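Local coordinates for protein imine reductase (PDB 4D3D) that reduces cyclic imines such as 2-methylpyrroline to amines with S-selectivity, using NADPH as the hydride donor, at residues 211-214 with 215-219; 280-283 with 284-287. One frame throughout, in Å; residues are numbered along the deposited sequence.

Contact 1: 211-214 with 215-219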
# COMPACT_ATOMS: atom_id res chain seq x y z
N ASN B 211 14.36 1.98 -16.60
CA ASN B 211 14.11 3.07 -17.57
C ASN B 211 14.96 4.29 -17.31
O ASN B 211 14.67 5.42 -17.80
CB ASN B 211 12.64 3.40 -17.53
CG ASN B 211 11.81 2.39 -18.28
OD1 ASN B 211 11.54 2.55 -19.50
ND2 ASN B 211 11.35 1.36 -17.60
N GLY B 212 15.97 4.13 -16.48
CA GLY B 212 16.91 5.19 -16.22
C GLY B 212 16.61 6.16 -15.12
O GLY B 212 17.32 7.15 -14.94
N ILE B 213 15.59 5.90 -14.30
CA ILE B 213 15.19 6.85 -13.30
C ILE B 213 15.63 6.38 -11.92
O ILE B 213 15.42 5.21 -11.57
CB ILE B 213 13.63 6.98 -13.30
CG1 ILE B 213 13.06 7.46 -14.65
CG2 ILE B 213 13.17 7.88 -12.19
CD1 ILE B 213 13.73 8.73 -15.14
N THR B 214 16.11 7.29 -11.11
CA THR B 214 16.63 7.00 -9.77
C THR B 214 15.55 7.05 -8.66
O THR B 214 14.42 7.56 -8.86
CB THR B 214 17.74 7.96 -9.34
OG1 THR B 214 17.23 9.29 -9.20
CG2 THR B 214 18.81 7.93 -10.42
N ALA B 215 15.90 6.53 -7.48
CA ALA B 215 15.00 6.67 -6.38
C ALA B 215 14.81 8.13 -5.97
O ALA B 215 13.74 8.53 -5.59
CB ALA B 215 15.44 5.85 -5.20
N GLU B 216 15.87 8.94 -6.12
CA GLU B 216 15.73 10.38 -5.82
C GLU B 216 14.72 11.09 -6.73
O GLU B 216 13.88 11.89 -6.24
CB GLU B 216 17.14 11.05 -5.92
CG GLU B 216 17.10 12.54 -5.53
CD GLU B 216 16.84 12.77 -4.05
OE1 GLU B 216 16.99 11.81 -3.23
OE2 GLU B 216 16.47 13.91 -3.69
N GLN B 217 14.72 10.72 -7.98
CA GLN B 217 13.78 11.22 -9.00
C GLN B 217 12.33 10.76 -8.69
O GLN B 217 11.39 11.55 -8.76
CB GLN B 217 14.16 10.79 -10.37
CG GLN B 217 15.38 11.53 -10.95
CD GLN B 217 15.74 11.02 -12.33
OE1 GLN B 217 16.20 9.91 -12.49
NE2 GLN B 217 15.56 11.86 -13.34
N PHE B 218 12.21 9.49 -8.29
CA PHE B 218 10.88 8.93 -7.97
C PHE B 218 10.30 9.39 -6.67
O PHE B 218 9.05 9.44 -6.53
CB PHE B 218 10.99 7.37 -8.05
CG PHE B 218 9.69 6.63 -7.92
CD1 PHE B 218 8.48 7.11 -8.42
CD2 PHE B 218 9.70 5.32 -7.38
CE1 PHE B 218 7.33 6.36 -8.33
CE2 PHE B 218 8.55 4.57 -7.29
CZ PHE B 218 7.37 5.09 -7.75
N LEU B 219 11.15 9.72 -5.67
CA LEU B 219 10.75 10.11 -4.35
C LEU B 219 9.48 10.96 -4.20
O LEU B 219 8.53 10.58 -3.52
CB LEU B 219 11.93 10.79 -3.59
CG LEU B 219 11.70 11.35 -2.23
CD1 LEU B 219 11.22 10.32 -1.22
CD2 LEU B 219 12.95 12.10 -1.69
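T214 and Q217 exchange hydrogen bonds across the first turn of helix 215-242, a textbook capping box with T214 at the N-cap. Their side chains cross at about a right angle, and each reaches for the other's backbone. The hydroxyl OG1 of T214 sits between its own backbone N and carbonyl carbon (chi1 66°), a torsion that turns it toward the start of the helix, where it accepts from Q217 N at 3.1 Å. In return, Q217 sends its amide back over the loop: CG lies beside the backbone N and the chain runs extended beyond it (chi2 179°), placing OE1 3.0 Å from T214 N. This second bond is nearly straight, 165° at the hydrogen, with the donor tilted slightly from the amide carbonyl plane. On the way, Q217 CG passes T214 OG1 at 3.4 Å.

I213 packs beside the box. It too crosses Q217 at about a right angle, laying CG2 3.6 Å from Q217 CB, while its CD1 lies near the amide end. The first backbone bond of the helix, F218 N to T214 O at 3.0 Å, completes the turn. Just upstream, G212, with positive phi, is the C-prime residue of a Schellman motif that closes helix 182-210, so one short loop both ends a helix and starts the next. D241 of the second subunit takes the N-H groups of A215 and E216 on its carboxylate oxygens.

Chemically, the backbone N-H groups of T214 through F218 all find acceptors: a side-chain amide, a carboxylate from the other subunit, a hydroxyl and a carbonyl. That carboxylate, set at a helix N-terminus, would probably be favoured in its charged form.

Contact 2: 280-283 with 284-287; sequences LEVF and RRGM
L280 O accepts from R284 N at 2.9 Å, the first of four successive bonds from the N-H of residue i+4 to the C=O of residue i that make this part of helix 274-288 two regular turns of alpha-helix in the C-terminal domain. R284 CG also rests against that carbonyl, 3.5 Å from L280 O.

E281 follows, and its side chain packs across R285 and reaches R284 through a water. Its CG stands anti to the backbone N (chi1 180°), and the bend at chi2 (61°) carries the carboxylate forward along the helix, toward the turn that holds R284 and R285. OE2 comes to 3.5 Å from R285 CG, so the carboxylate meets the aliphatic part of that arginine; the guanidinium of R285 instead forms a salt bridge with D272 of the second subunit. The water donates to E281 OE1 at 3.0 Å and accepts from R284 NE at 3.1 Å, lying in the plane of the guanidinium at its edge. E281 O, besides taking R285 N, lies at the edge of the R285 guanidinium, near its plane.

V282 O receives G286 N at 3.0 Å, and the valine side chain packs on F303 of helix 300-304 and on L199 of the second subunit. F283 closes the series, its ring set edge-to-face against W195 of the second subunit and its carbonyl bonded to M287 N, with M287 CG 3.4 Å from F283 O.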
# COMPACT_ATOMS: atom_id res chain seq x y z
N LEU B 280 -3.43 -8.76 -10.67
CA LEU B 280 -4.20 -9.01 -11.89
C LEU B 280 -5.17 -10.21 -11.70
O LEU B 280 -6.33 -10.15 -12.08
CB LEU B 280 -3.25 -9.30 -13.08
CG LEU B 280 -3.96 -9.54 -14.42
CD1 LEU B 280 -4.81 -8.32 -14.75
CD2 LEU B 280 -2.96 -9.87 -15.49
N GLU B 281 -4.71 -11.28 -11.11
CA GLU B 281 -5.55 -12.46 -10.93
C GLU B 281 -6.70 -12.23 -9.96
O GLU B 281 -7.79 -12.78 -10.11
CB GLU B 281 -4.71 -13.66 -10.58
CG GLU B 281 -5.54 -14.98 -10.36
CD GLU B 281 -6.35 -15.48 -11.59
OE1 GLU B 281 -6.12 -15.01 -12.76
OE2 GLU B 281 -7.27 -16.35 -11.33
N VAL B 282 -6.51 -11.41 -8.94
CA VAL B 282 -7.61 -10.99 -8.07
C VAL B 282 -8.69 -10.27 -8.91
O VAL B 282 -9.90 -10.55 -8.80
CB VAL B 282 -7.14 -10.11 -6.90
CG1 VAL B 282 -8.32 -9.64 -6.10
CG2 VAL B 282 -6.20 -10.86 -5.96
N PHE B 283 -8.25 -9.26 -9.67
CA PHE B 283 -9.18 -8.53 -10.58
C PHE B 283 -9.91 -9.48 -11.52
O PHE B 283 -11.13 -9.34 -11.69
CB PHE B 283 -8.45 -7.47 -11.38
CG PHE B 283 -8.27 -6.14 -10.63
CD1 PHE B 283 -7.30 -5.99 -9.66
CD2 PHE B 283 -9.09 -5.07 -10.92
CE1 PHE B 283 -7.25 -4.81 -8.94
CE2 PHE B 283 -8.98 -3.85 -10.23
CZ PHE B 283 -8.03 -3.75 -9.25
N ARG B 284 -9.20 -10.41 -12.12
CA ARG B 284 -9.83 -11.37 -13.03
C ARG B 284 -10.84 -12.25 -12.33
O ARG B 284 -11.92 -12.49 -12.88
CB ARG B 284 -8.82 -12.18 -13.79
CG ARG B 284 -8.06 -11.38 -14.82
CD ARG B 284 -7.28 -12.19 -15.86
NE ARG B 284 -8.22 -13.04 -16.67
CZ ARG B 284 -8.93 -12.67 -17.77
NH1 ARG B 284 -8.86 -11.41 -18.32
NH2 ARG B 284 -9.72 -13.58 -18.38
N ARG B 285 -10.56 -12.67 -11.12
CA ARG B 285 -11.54 -13.42 -10.38
C ARG B 285 -12.77 -12.64 -10.08
O ARG B 285 -13.87 -13.15 -10.14
CB ARG B 285 -10.88 -13.99 -9.07
CG ARG B 285 -9.88 -15.07 -9.36
CD ARG B 285 -8.77 -15.16 -8.29
NE ARG B 285 -9.26 -15.61 -7.07
CZ ARG B 285 -8.59 -15.56 -5.89
NH1 ARG B 285 -7.35 -14.93 -5.68
NH2 ARG B 285 -9.24 -16.07 -4.92
N GLY B 286 -12.67 -11.36 -9.78
CA GLY B 286 -13.84 -10.54 -9.59
C GLY B 286 -14.67 -10.36 -10.87
O GLY B 286 -15.89 -10.31 -10.80
N MET B 287 -14.00 -10.17 -11.99
CA MET B 287 -14.67 -10.07 -13.29
C MET B 287 -15.46 -11.33 -13.62
O MET B 287 -16.63 -11.25 -13.97
CB MET B 287 -13.64 -9.76 -14.37
CG MET B 287 -13.03 -8.36 -14.27
SD MET B 287 -14.18 -6.99 -14.50
CE MET B 287 -14.75 -7.33 -16.22
O HOH W 1 -7.90 -15.63 -15.06

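Contact 1 precedes contact 2 along the chain, and both belong to the helical C-terminal domain, one at the junction of helices 182-210 and 215-242, the other near the end of helix 274-288. Their centres are about 30 Å apart and their nearest atoms about 18 Å apart, so they do not touch. What they share is the second subunit, which reaches each of them: at residues 211-219 it contributes to a helix start, at residues 280-287 it meets the flank of a helix already under way. Two separate places in this helical domain thus illustrate how local helix geometry is joined to dimer assembly.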